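Local coordinates for dally-like protein (Drosophila melanogaster, PDB 3ODN), which probably acts as a cell-surface heparan sulfate proteoglycan of the glypican family, whose protein core contains a region important for Hedgehog signalling, at residues 102-105 against 111-114; 120-125 against 291-296; 145-150 against 299-304; 151-154 against 160-163. The protein carries 2 engineered substitutions. All coordinates share one frame; numbering follows the deposited sequence.

Interaction 1: 102-105 against 111-114; sequences MFIR and YERN
F103, close to the end of helix 48-106, sets its CB squarely over one face of the Y111 ring. That CB is 3.4 Å from the ring centroid and 13° off the ring normal, a CH-pi contact above the middle of the ring. Y111 is swung into place with CG anti to the backbone N (chi1 165°), and the F103 ring then turns its edge to the Y111 face: an offset edge-to-face pair, centroids 5.5 Å apart and planes at 67°. Here the long helix of the glypican helical bundle ends, and the chain doubles back through the short helix 109-113 into helix 115-131. F118 of that next helix meets both rings, and F99 stacks on F103, so the tight side faces the bundle interior. With an alanine in place of Y111, the CB and ring edge of F103 would probably lose the surface they rest on, leaving a gap at this turn. Towards solvent the fit is looser. I104 CG1 comes obliquely to one corner of the ring, 3.7 Å from Y111 CE2. Farther out, the extended side chain of E112 brings OE1 to 4.0 Å from I104 CG2, a mere brush between two exposed residues.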
loop_
_atom_site.group_PDB
_atom_site.type_symbol
_atom_site.label_atom_id
_atom_site.label_comp_id
_atom_site.label_asym_id
_atom_site.label_seq_id
_atom_site.Cartn_x
_atom_site.Cartn_y
_atom_site.Cartn_z
ATOM N N MET A 102 -3.221 32.109 2.909
ATOM C CA MET A 102 -2.281 32.613 3.905
ATOM C C MET A 102 -1.247 33.514 3.254
ATOM O O MET A 102 -0.941 34.573 3.800
ATOM C CB MET A 102 -1.571 31.475 4.649
ATOM C CG MET A 102 -0.569 31.975 5.691
ATOM S SD MET A 102 0.542 30.713 6.362
ATOM C CE MET A 102 -0.488 30.045 7.676
ATOM N N PHE A 103 -0.719 33.107 2.093
ATOM C CA PHE A 103 0.345 33.845 1.411
ATOM C C PHE A 103 -0.051 35.204 0.816
ATOM O O PHE A 103 0.708 36.135 0.983
ATOM C CB PHE A 103 1.176 32.926 0.515
ATOM C CG PHE A 103 2.329 32.198 1.190
ATOM C CD1 PHE A 103 3.633 32.329 0.713
ATOM C CD2 PHE A 103 2.111 31.380 2.302
ATOM C CE1 PHE A 103 4.697 31.679 1.345
ATOM C CE2 PHE A 103 3.177 30.715 2.922
ATOM C CZ PHE A 103 4.466 30.869 2.435
ATOM N N ILE A 104 -1.292 35.348 0.277
ATOM C CA ILE A 104 -1.909 36.602 -0.199
ATOM C C ILE A 104 -2.092 37.540 1.006
ATOM O O ILE A 104 -1.915 38.758 0.904
ATOM C CB ILE A 104 -3.297 36.331 -0.878
ATOM C CG1 ILE A 104 -3.136 35.810 -2.322
ATOM C CG2 ILE A 104 -4.201 37.575 -0.869
ATOM C CD1 ILE A 104 -4.494 35.314 -3.000
ATOM N N ARG A 105 -2.497 36.963 2.138
ATOM C CA ARG A 105 -2.756 37.731 3.346
ATOM C C ARG A 105 -1.483 38.214 4.032
ATOM O O ARG A 105 -1.378 39.394 4.321
ATOM C CB ARG A 105 -3.745 36.987 4.274
ATOM C CG ARG A 105 -5.204 37.279 3.893
ATOM C CD ARG A 105 -6.138 36.082 3.920
ATOM N NE ARG A 105 -6.521 35.732 5.280
ATOM C CZ ARG A 105 -7.713 35.982 5.813
ATOM N NH1 ARG A 105 -8.668 36.547 5.088
ATOM N NH2 ARG A 105 -7.966 35.645 7.069
ATOM N N TYR A 111 4.082 38.054 -2.882
ATOM C CA TYR A 111 3.619 36.703 -3.144
ATOM C C TYR A 111 2.856 36.624 -4.482
ATOM O O TYR A 111 3.211 35.780 -5.294
ATOM C CB TYR A 111 2.794 36.129 -1.962
ATOM C CG TYR A 111 2.013 34.895 -2.346
ATOM C CD1 TYR A 111 2.640 33.657 -2.453
ATOM C CD2 TYR A 111 0.670 34.980 -2.705
ATOM C CE1 TYR A 111 1.940 32.525 -2.864
ATOM C CE2 TYR A 111 -0.038 33.857 -3.128
ATOM C CZ TYR A 111 0.598 32.626 -3.191
ATOM O OH TYR A 111 -0.080 31.509 -3.610
ATOM N N GLU A 112 1.818 37.466 -4.699
ATOM C CA GLU A 112 0.994 37.502 -5.922
ATOM C C GLU A 112 1.812 37.537 -7.217
ATOM O O GLU A 112 1.539 36.758 -8.126
ATOM C CB GLU A 112 -0.001 38.671 -5.899
ATOM C CG GLU A 112 -1.200 38.454 -4.986
ATOM C CD GLU A 112 -2.378 39.403 -5.153
ATOM O OE1 GLU A 112 -3.327 39.308 -4.339
ATOM O OE2 GLU A 112 -2.363 40.236 -6.088
ATOM N N ARG A 113 2.846 38.390 -7.273
ATOM C CA ARG A 113 3.767 38.540 -8.416
ATOM C C ARG A 113 4.484 37.225 -8.748
ATOM O O ARG A 113 4.690 36.918 -9.930
ATOM C CB ARG A 113 4.829 39.607 -8.074
ATOM C CG ARG A 113 5.509 40.284 -9.276
ATOM C CD ARG A 113 6.841 40.954 -8.916
ATOM N NE ARG A 113 6.783 41.667 -7.633
ATOM C CZ ARG A 113 7.772 41.707 -6.745
ATOM N NH1 ARG A 113 8.928 41.106 -7.001
ATOM N NH2 ARG A 113 7.620 42.364 -5.603
ATOM N N ASN A 114 4.847 36.450 -7.694
ATOM C CA ASN A 114 5.618 35.202 -7.774
ATOM C C ASN A 114 4.871 33.963 -7.363
ATOM O O ASN A 114 5.512 32.938 -7.115
ATOM C CB ASN A 114 6.875 35.318 -6.915
ATOM C CG ASN A 114 7.785 36.432 -7.332
ATOM O OD1 ASN A 114 8.294 36.456 -8.456
ATOM N ND2 ASN A 114 7.975 37.396 -6.442
#

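Interaction 2: 120-125 against 291-296; sequences DLFKEL and EPLNIK
F122 and L293 are the closest backbone neighbours here, and even so their CA atoms stand 10.6 Å apart, so helix 115-131 and the start of helix 293-306 meet only through the ends of side chains. L293 is the first residue of its helix, with P292 at the N-cap position just before it. Its CG is anti to the backbone N (chi1 -172°), which carries the branched end across towards the other helix. One methyl does the touching: L293 CD2 comes within 4.3 Å of F122 CZ, the far point of the phenylalanine ring, which it approaches obliquely. The same methyl lies 4.4 Å from L125 CD1, so it is shared between two side chains three residues apart, on successive turns of helix 115-131. Contacts of this length are ordinary van der Waals touches, and no hydrogen bond joins the segments. The ring of F122 also meets F99 of helix 48-106 edge-to-face. Beside L293, the buried amide of N294 uses ND2 for a weak hydrogen bond to the carbonyl of Q98, a further link between helix 293-306 and helix 48-106. L293 also packs on L186 of helix 182-214, while L125 reaches I190 and F194 of that helix. Aliphatic and aromatic side chains from several helices thus converge on one buried apolar layer, the kind of interior expected of an alpha-helical bundle such as the glypican core.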
loop_
_atom_site.group_PDB
_atom_site.type_symbol
_atom_site.label_atom_id
_atom_site.label_comp_id
_atom_site.label_asym_id
_atom_site.label_seq_id
_atom_site.Cartn_x
_atom_site.Cartn_y
_atom_site.Cartn_z
ATOM N N ASP A 120 3.463 26.078 -8.887
ATOM C CA ASP A 120 4.251 25.068 -9.625
ATOM C C ASP A 120 4.717 23.961 -8.679
ATOM O O ASP A 120 4.893 22.825 -9.120
ATOM C CB ASP A 120 5.500 25.677 -10.313
ATOM C CG ASP A 120 5.237 26.451 -11.590
ATOM O OD1 ASP A 120 4.104 26.349 -12.126
ATOM O OD2 ASP A 120 6.153 27.201 -12.036
ATOM N N LEU A 121 4.975 24.303 -7.406
ATOM C CA LEU A 121 5.371 23.345 -6.387
ATOM C C LEU A 121 4.193 22.413 -6.112
ATOM O O LEU A 121 4.366 21.207 -6.180
ATOM C CB LEU A 121 5.843 24.042 -5.086
ATOM C CG LEU A 121 6.442 23.099 -4.021
ATOM C CD1 LEU A 121 7.752 22.524 -4.480
ATOM C CD2 LEU A 121 6.585 23.787 -2.671
ATOM N N PHE A 122 2.991 22.959 -5.864
ATOM C CA PHE A 122 1.807 22.125 -5.638
ATOM C C PHE A 122 1.447 21.195 -6.805
ATOM O O PHE A 122 0.925 20.116 -6.576
ATOM C CB PHE A 122 0.612 22.962 -5.179
ATOM C CG PHE A 122 0.633 23.259 -3.701
ATOM C CD1 PHE A 122 1.136 24.465 -3.227
ATOM C CD2 PHE A 122 0.180 22.319 -2.779
ATOM C CE1 PHE A 122 1.177 24.731 -1.852
ATOM C CE2 PHE A 122 0.223 22.582 -1.402
ATOM C CZ PHE A 122 0.688 23.800 -0.948
ATOM N N LYS A 123 1.754 21.606 -8.036
ATOM C CA LYS A 123 1.503 20.823 -9.240
ATOM C C LYS A 123 2.397 19.604 -9.306
ATOM O O LYS A 123 1.925 18.540 -9.684
ATOM C CB LYS A 123 1.658 21.694 -10.500
ATOM C CG LYS A 123 0.357 22.395 -10.866
ATOM C CD LYS A 123 0.534 23.875 -11.201
ATOM C CE LYS A 123 -0.804 24.568 -11.319
ATOM N NZ LYS A 123 -0.673 25.946 -11.855
ATOM N N GLU A 124 3.673 19.749 -8.913
ATOM C CA GLU A 124 4.661 18.675 -8.872
ATOM C C GLU A 124 4.280 17.606 -7.867
ATOM O O GLU A 124 4.415 16.413 -8.155
ATOM C CB GLU A 124 6.043 19.234 -8.551
ATOM C CG GLU A 124 6.636 20.153 -9.625
ATOM C CD GLU A 124 7.065 19.571 -10.967
ATOM O OE1 GLU A 124 7.937 20.187 -11.627
ATOM O OE2 GLU A 124 6.511 18.527 -11.380
ATOM N N LEU A 125 3.774 18.036 -6.697
ATOM C CA LEU A 125 3.324 17.189 -5.600
ATOM C C LEU A 125 2.064 16.468 -6.029
ATOM O O LEU A 125 1.943 15.283 -5.776
ATOM C CB LEU A 125 3.096 18.009 -4.316
ATOM C CG LEU A 125 4.258 18.883 -3.815
ATOM C CD1 LEU A 125 3.775 19.861 -2.743
ATOM C CD2 LEU A 125 5.429 18.050 -3.302
ATOM N N GLU A 291 -0.541 19.430 5.658
ATOM C CA GLU A 291 -1.431 20.377 6.334
ATOM C C GLU A 291 -0.729 21.699 6.821
ATOM O O GLU A 291 -1.240 22.776 6.498
ATOM C CB GLU A 291 -2.311 19.706 7.415
ATOM C CG GLU A 291 -2.956 20.675 8.400
ATOM C CD GLU A 291 -4.357 20.327 8.861
ATOM O OE1 GLU A 291 -4.620 19.136 9.153
ATOM O OE2 GLU A 291 -5.184 21.261 8.969
ATOM N N PRO A 292 0.423 21.655 7.552
ATOM C CA PRO A 292 1.055 22.912 7.993
ATOM C C PRO A 292 2.200 23.351 7.087
ATOM O O PRO A 292 3.140 23.998 7.560
ATOM C CB PRO A 292 1.580 22.542 9.379
ATOM C CG PRO A 292 1.750 20.985 9.339
ATOM C CD PRO A 292 1.175 20.485 8.064
ATOM N N LEU A 293 2.138 22.990 5.790
ATOM C CA LEU A 293 3.177 23.293 4.803
ATOM C C LEU A 293 3.387 24.800 4.610
ATOM O O LEU A 293 4.533 25.237 4.464
ATOM C CB LEU A 293 2.944 22.548 3.469
ATOM C CG LEU A 293 4.052 22.611 2.390
ATOM C CD1 LEU A 293 5.436 22.258 2.958
ATOM C CD2 LEU A 293 3.728 21.665 1.258
ATOM N N ASN A 294 2.303 25.583 4.718
ATOM C CA ASN A 294 2.342 27.046 4.628
ATOM C C ASN A 294 3.164 27.685 5.753
ATOM O O ASN A 294 3.962 28.588 5.470
ATOM C CB ASN A 294 0.940 27.637 4.511
ATOM C CG ASN A 294 -0.063 27.217 5.559
ATOM O OD1 ASN A 294 0.261 26.617 6.597
ATOM N ND2 ASN A 294 -1.314 27.584 5.323
ATOM N N ILE A 295 3.041 27.125 7.000
ATOM C CA ILE A 295 3.761 27.509 8.226
ATOM C C ILE A 295 5.252 27.177 8.087
ATOM O O ILE A 295 6.083 28.002 8.444
ATOM C CB ILE A 295 3.112 26.871 9.499
ATOM C CG1 ILE A 295 1.713 27.461 9.779
ATOM C CG2 ILE A 295 4.006 26.985 10.748
ATOM C CD1 ILE A 295 0.617 26.411 10.022
ATOM N N LYS A 296 5.594 25.988 7.552
ATOM C CA LYS A 296 6.996 25.564 7.356
ATOM C C LYS A 296 7.711 26.456 6.327
ATOM O O LYS A 296 8.886 26.764 6.501
ATOM C CB LYS A 296 7.075 24.095 6.919
ATOM C CG LYS A 296 6.554 23.097 7.942
ATOM C CD LYS A 296 6.138 21.783 7.243
ATOM C CE LYS A 296 6.098 20.581 8.157
ATOM N NZ LYS A 296 7.168 19.586 7.845
#

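Interaction 3: 145-150 against 299-304; sequences NTLYQK and EAIMNF
I301 and F304, one turn apart on helix 293-306, face L147 and Y148 of helix 136-155, and these four buried side chains make the whole contact. The second segment is regular helix throughout, its turn closed by backbone hydrogen bonds such as N303 N to E299 O. Taken in order, I301 comes first. Its chain runs out extended (chi2 169°), and CD1 ends 4.2 Å from CD1 of L147, methyl against methyl. The backbones are well separated there, with the CA atoms of L147 and I301 8.6 Å apart, so the two branches meet part-way between the helices. I301 also packs on Y107 and M151. N303, on another side of the helix, sends ND2 to the carbonyl of F179 and fastens the helix to the loop there. F304 closes the segment with the tighter touch. Its CE1 lies 3.3 Å from CD1 of Y148 and 3.6 Å from CE1 of the same ring. Each ring offers its rim to the other, with planes at 66° and centroids 5.9 Å apart, and neither covers the other's face. Both side chains project with CG anti to the backbone N, and they cross at about a right angle. P178 packs on both Y148 and F304, and V169 and M173 of helix 163-176 pack on Y148. With no polar bond across, one methyl contact and one rim-to-rim aromatic pair are how helices 136-155 and 293-306 pack together in this all-helical protein core.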
loop_
_atom_site.group_PDB
_atom_site.type_symbol
_atom_site.label_atom_id
_atom_site.label_comp_id
_atom_site.label_asym_id
_atom_site.label_seq_id
_atom_site.Cartn_x
_atom_site.Cartn_y
_atom_site.Cartn_z
ATOM N N ASN A 145 15.863 27.137 -4.120
ATOM C CA ASN A 145 16.914 27.867 -4.841
ATOM C C ASN A 145 16.319 29.137 -5.519
ATOM O O ASN A 145 16.908 30.227 -5.455
ATOM C CB ASN A 145 17.611 26.959 -5.865
ATOM C CG ASN A 145 18.837 27.615 -6.457
ATOM O OD1 ASN A 145 19.951 27.530 -5.908
ATOM N ND2 ASN A 145 18.645 28.326 -7.569
ATOM N N THR A 146 15.148 28.966 -6.165
ATOM C CA THR A 146 14.380 30.003 -6.856
ATOM C C THR A 146 13.862 31.010 -5.814
ATOM O O THR A 146 13.922 32.214 -6.051
ATOM C CB THR A 146 13.214 29.346 -7.652
ATOM O OG1 THR A 146 13.739 28.368 -8.569
ATOM C CG2 THR A 146 12.340 30.370 -8.404
ATOM N N LEU A 147 13.359 30.507 -4.673
ATOM C CA LEU A 147 12.829 31.314 -3.587
ATOM C C LEU A 147 13.906 32.229 -3.008
ATOM O O LEU A 147 13.651 33.413 -2.823
ATOM C CB LEU A 147 12.207 30.388 -2.517
ATOM C CG LEU A 147 11.532 31.011 -1.300
ATOM C CD1 LEU A 147 10.319 31.837 -1.685
ATOM C CD2 LEU A 147 11.138 29.947 -0.323
ATOM N N TYR A 148 15.124 31.705 -2.807
ATOM C CA TYR A 148 16.285 32.455 -2.312
ATOM C C TYR A 148 16.749 33.570 -3.270
ATOM O O TYR A 148 17.095 34.663 -2.811
ATOM C CB TYR A 148 17.432 31.464 -2.019
ATOM C CG TYR A 148 18.814 32.059 -1.868
ATOM C CD1 TYR A 148 19.097 32.977 -0.860
ATOM C CD2 TYR A 148 19.863 31.645 -2.683
ATOM C CE1 TYR A 148 20.378 33.499 -0.694
ATOM C CE2 TYR A 148 21.156 32.138 -2.508
ATOM C CZ TYR A 148 21.407 33.074 -1.520
ATOM O OH TYR A 148 22.680 33.574 -1.356
ATOM N N GLN A 149 16.806 33.271 -4.584
ATOM C CA GLN A 149 17.259 34.221 -5.600
ATOM C C GLN A 149 16.308 35.392 -5.711
ATOM O O GLN A 149 16.767 36.542 -5.686
ATOM C CB GLN A 149 17.489 33.540 -6.956
ATOM C CG GLN A 149 18.926 33.046 -7.141
ATOM C CD GLN A 149 19.099 32.420 -8.493
ATOM O OE1 GLN A 149 19.201 33.103 -9.516
ATOM N NE2 GLN A 149 19.105 31.106 -8.535
ATOM N N LYS A 150 14.982 35.093 -5.729
ATOM C CA LYS A 150 13.900 36.076 -5.761
ATOM C C LYS A 150 13.969 36.963 -4.526
ATOM O O LYS A 150 13.886 38.181 -4.644
ATOM C CB LYS A 150 12.522 35.381 -5.789
ATOM C CG LYS A 150 12.203 34.608 -7.058
ATOM C CD LYS A 150 11.977 35.471 -8.287
ATOM C CE LYS A 150 11.330 34.661 -9.378
ATOM N NZ LYS A 150 9.949 34.249 -9.008
ATOM N N GLU A 299 8.167 30.131 7.829
ATOM C CA GLU A 299 9.241 30.058 8.816
ATOM C C GLU A 299 10.622 30.051 8.148
ATOM O O GLU A 299 11.532 30.689 8.671
ATOM C CB GLU A 299 9.008 28.914 9.825
ATOM C CG GLU A 299 7.925 29.286 10.839
ATOM C CD GLU A 299 7.452 28.269 11.866
ATOM O OE1 GLU A 299 7.607 27.045 11.642
ATOM O OE2 GLU A 299 6.867 28.712 12.881
ATOM N N ALA A 300 10.751 29.440 6.943
ATOM C CA ALA A 300 11.983 29.479 6.134
ATOM C C ALA A 300 12.197 30.929 5.594
ATOM O O ALA A 300 13.321 31.437 5.589
ATOM C CB ALA A 300 11.872 28.504 4.978
ATOM N N ILE A 301 11.096 31.593 5.190
ATOM C CA ILE A 301 11.067 32.964 4.710
ATOM C C ILE A 301 11.503 33.967 5.818
ATOM O O ILE A 301 12.344 34.831 5.557
ATOM C CB ILE A 301 9.692 33.281 4.052
ATOM C CG1 ILE A 301 9.608 32.644 2.629
ATOM C CG2 ILE A 301 9.407 34.797 4.017
ATOM C CD1 ILE A 301 8.190 32.633 1.901
ATOM N N MET A 302 10.952 33.823 7.052
ATOM C CA MET A 302 11.284 34.672 8.214
ATOM C C MET A 302 12.741 34.477 8.619
ATOM O O MET A 302 13.373 35.429 9.055
ATOM C CB MET A 302 10.364 34.371 9.404
ATOM C CG MET A 302 8.978 34.965 9.266
ATOM S SD MET A 302 8.017 34.860 10.799
ATOM C CE MET A 302 7.462 33.117 10.756
ATOM N N ASN A 303 13.280 33.240 8.448
ATOM C CA ASN A 303 14.681 32.890 8.721
ATOM C C ASN A 303 15.599 33.696 7.815
ATOM O O ASN A 303 16.690 34.070 8.245
ATOM C CB ASN A 303 14.932 31.391 8.517
ATOM C CG ASN A 303 14.527 30.487 9.664
ATOM O OD1 ASN A 303 13.874 30.891 10.639
ATOM N ND2 ASN A 303 14.887 29.214 9.546
ATOM N N PHE A 304 15.147 33.976 6.568
ATOM C CA PHE A 304 15.871 34.807 5.596
ATOM C C PHE A 304 15.761 36.283 5.993
ATOM O O PHE A 304 16.766 36.986 5.953
ATOM C CB PHE A 304 15.341 34.604 4.160
ATOM C CG PHE A 304 16.163 35.255 3.069
ATOM C CD1 PHE A 304 17.079 34.519 2.334
ATOM C CD2 PHE A 304 16.012 36.608 2.767
ATOM C CE1 PHE A 304 17.843 35.129 1.329
ATOM C CE2 PHE A 304 16.774 37.210 1.765
ATOM C CZ PHE A 304 17.677 36.463 1.048
#

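Interaction 4: 151-154 against 160-163; sequences MFTV and TFDE
F161, in the loop after helix 136-155, turns its ring back against F152 and T153 of that helix. The aromatic part is the pair F152 and F161. CE1 of F152 lies 3.6 Å from CE1 of F161 and 3.7 Å from its CZ, so one corner of the helix residue's ring meets the outer end of the loop residue's. The planes stand at 55° with centroids 5.3 Å apart, an oblique meeting. F152 reaches across with CG anti to the backbone N (chi1 179°). Its ring is buried, backed by T312, V315 and F316 of helix 308-318. The aliphatic part belongs to T153, whose methyl CG2 lies 3.7 Å from CD2 of F161, on the same side of the ring plane as F152 CE1 but by CD2 and CE2 rather than CE1 and CZ. M166 of helix 163-176 packs against all three residues. The polar part is kept away from the ring: T153 OG1 is hydrogen-bonded to the carbonyls of Q149 and K150 in its own helix, which leaves the methyl to make the contact. Just past F161, D162 occupies the N-cap position of helix 163-176 and bonds through OD2 to N164. A serine in place of F161 would probably strip F152 CE1 and the T153 methyl of their shared partner and leave the loop less firmly held to the helix. No hydrogen bond or charge pair crosses, so between these two segments the hold is apolar and depends on the fit of the F161 ring against F152 and the T153 methyl.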
loop_
_atom_site.group_PDB
_atom_site.type_symbol
_atom_site.label_atom_id
_atom_site.label_comp_id
_atom_site.label_asym_id
_atom_site.label_seq_id
_atom_site.Cartn_x
_atom_site.Cartn_y
_atom_site.Cartn_z
ATOM N N MET A 151 14.121 36.345 -3.348
ATOM C CA MET A 151 14.171 37.039 -2.065
ATOM C C MET A 151 15.432 37.859 -1.855
ATOM O O MET A 151 15.349 38.904 -1.211
ATOM C CB MET A 151 13.952 36.069 -0.905
ATOM C CG MET A 151 12.513 35.676 -0.725
ATOM S SD MET A 151 12.306 34.572 0.671
ATOM C CE MET A 151 12.555 35.745 2.033
ATOM N N PHE A 152 16.590 37.403 -2.390
ATOM C CA PHE A 152 17.833 38.157 -2.263
ATOM C C PHE A 152 17.682 39.455 -3.055
ATOM O O PHE A 152 17.935 40.533 -2.511
ATOM C CB PHE A 152 19.061 37.342 -2.724
ATOM C CG PHE A 152 20.364 38.110 -2.635
ATOM C CD1 PHE A 152 20.861 38.801 -3.736
ATOM C CD2 PHE A 152 21.053 38.208 -1.430
ATOM C CE1 PHE A 152 22.032 39.562 -3.639
ATOM C CE2 PHE A 152 22.235 38.960 -1.337
ATOM C CZ PHE A 152 22.716 39.630 -2.443
ATOM N N THR A 153 17.228 39.344 -4.322
ATOM C CA THR A 153 16.993 40.472 -5.217
ATOM C C THR A 153 16.003 41.473 -4.642
ATOM O O THR A 153 16.337 42.641 -4.584
ATOM C CB THR A 153 16.665 40.022 -6.643
ATOM O OG1 THR A 153 15.854 38.851 -6.627
ATOM C CG2 THR A 153 17.901 39.746 -7.448
ATOM N N VAL A 154 14.830 41.015 -4.158
ATOM C CA VAL A 154 13.786 41.845 -3.542
ATOM C C VAL A 154 14.375 42.741 -2.417
ATOM O O VAL A 154 14.185 43.964 -2.446
ATOM C CB VAL A 154 12.580 40.977 -3.060
ATOM C CG1 VAL A 154 11.661 41.747 -2.113
ATOM C CG2 VAL A 154 11.781 40.440 -4.238
ATOM N N THR A 160 22.306 46.410 -8.146
ATOM C CA THR A 160 21.953 45.826 -9.441
ATOM C C THR A 160 22.759 44.552 -9.716
ATOM O O THR A 160 23.977 44.524 -9.498
ATOM C CB THR A 160 21.905 46.886 -10.564
ATOM O OG1 THR A 160 21.260 46.324 -11.711
ATOM C CG2 THR A 160 23.287 47.447 -10.937
ATOM N N PHE A 161 22.060 43.482 -10.138
ATOM C CA PHE A 161 22.660 42.167 -10.385
ATOM C C PHE A 161 22.251 41.582 -11.719
ATOM O O PHE A 161 21.061 41.375 -11.974
ATOM C CB PHE A 161 22.311 41.157 -9.274
ATOM C CG PHE A 161 22.009 41.723 -7.911
ATOM C CD1 PHE A 161 23.019 41.884 -6.970
ATOM C CD2 PHE A 161 20.711 42.075 -7.559
ATOM C CE1 PHE A 161 22.737 42.408 -5.709
ATOM C CE2 PHE A 161 20.428 42.593 -6.296
ATOM C CZ PHE A 161 21.441 42.751 -5.380
ATOM N N ASP A 162 23.259 41.270 -12.548
ATOM C CA ASP A 162 23.105 40.636 -13.855
ATOM C C ASP A 162 23.044 39.108 -13.680
ATOM O O ASP A 162 23.068 38.621 -12.545
ATOM C CB ASP A 162 24.254 41.055 -14.803
ATOM C CG ASP A 162 25.665 40.769 -14.306
ATOM O OD1 ASP A 162 25.969 41.119 -13.141
ATOM O OD2 ASP A 162 26.490 40.264 -15.111
ATOM N N GLU A 163 22.948 38.366 -14.799
ATOM C CA GLU A 163 22.893 36.905 -14.837
ATOM C C GLU A 163 24.129 36.245 -14.188
ATOM O O GLU A 163 23.985 35.236 -13.488
ATOM C CB GLU A 163 22.710 36.411 -16.285
ATOM C CG GLU A 163 22.016 35.054 -16.378
ATOM C CD GLU A 163 21.976 34.379 -17.738
ATOM O OE1 GLU A 163 21.871 35.090 -18.766
ATOM O OE2 GLU A 163 22.009 33.128 -17.770
#

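In the fold
All four contacts lie on the same side of the chain's centre, and helix 293-306 ties them together. Its early turns serve interaction 2 and its later ones interaction 3, whose centres are 14 Å apart. Interaction 1 touches both: F103 CE2 lies 3.4 Å from N294 O, while N114 OD1 and K150 NZ, 2.8 Å apart, make a probable hydrogen bond. Interaction 4 continues along helix 136-155 from interaction 3, with M151 CE 3.6 Å from F304 CD2; it is the most remote from interaction 2, about 10 Å between nearest atoms. Together they lie toward one end of the elongated bundle, the centre of interaction 4 about 45 Å from the chain's centre and that of interaction 2 about 23 Å.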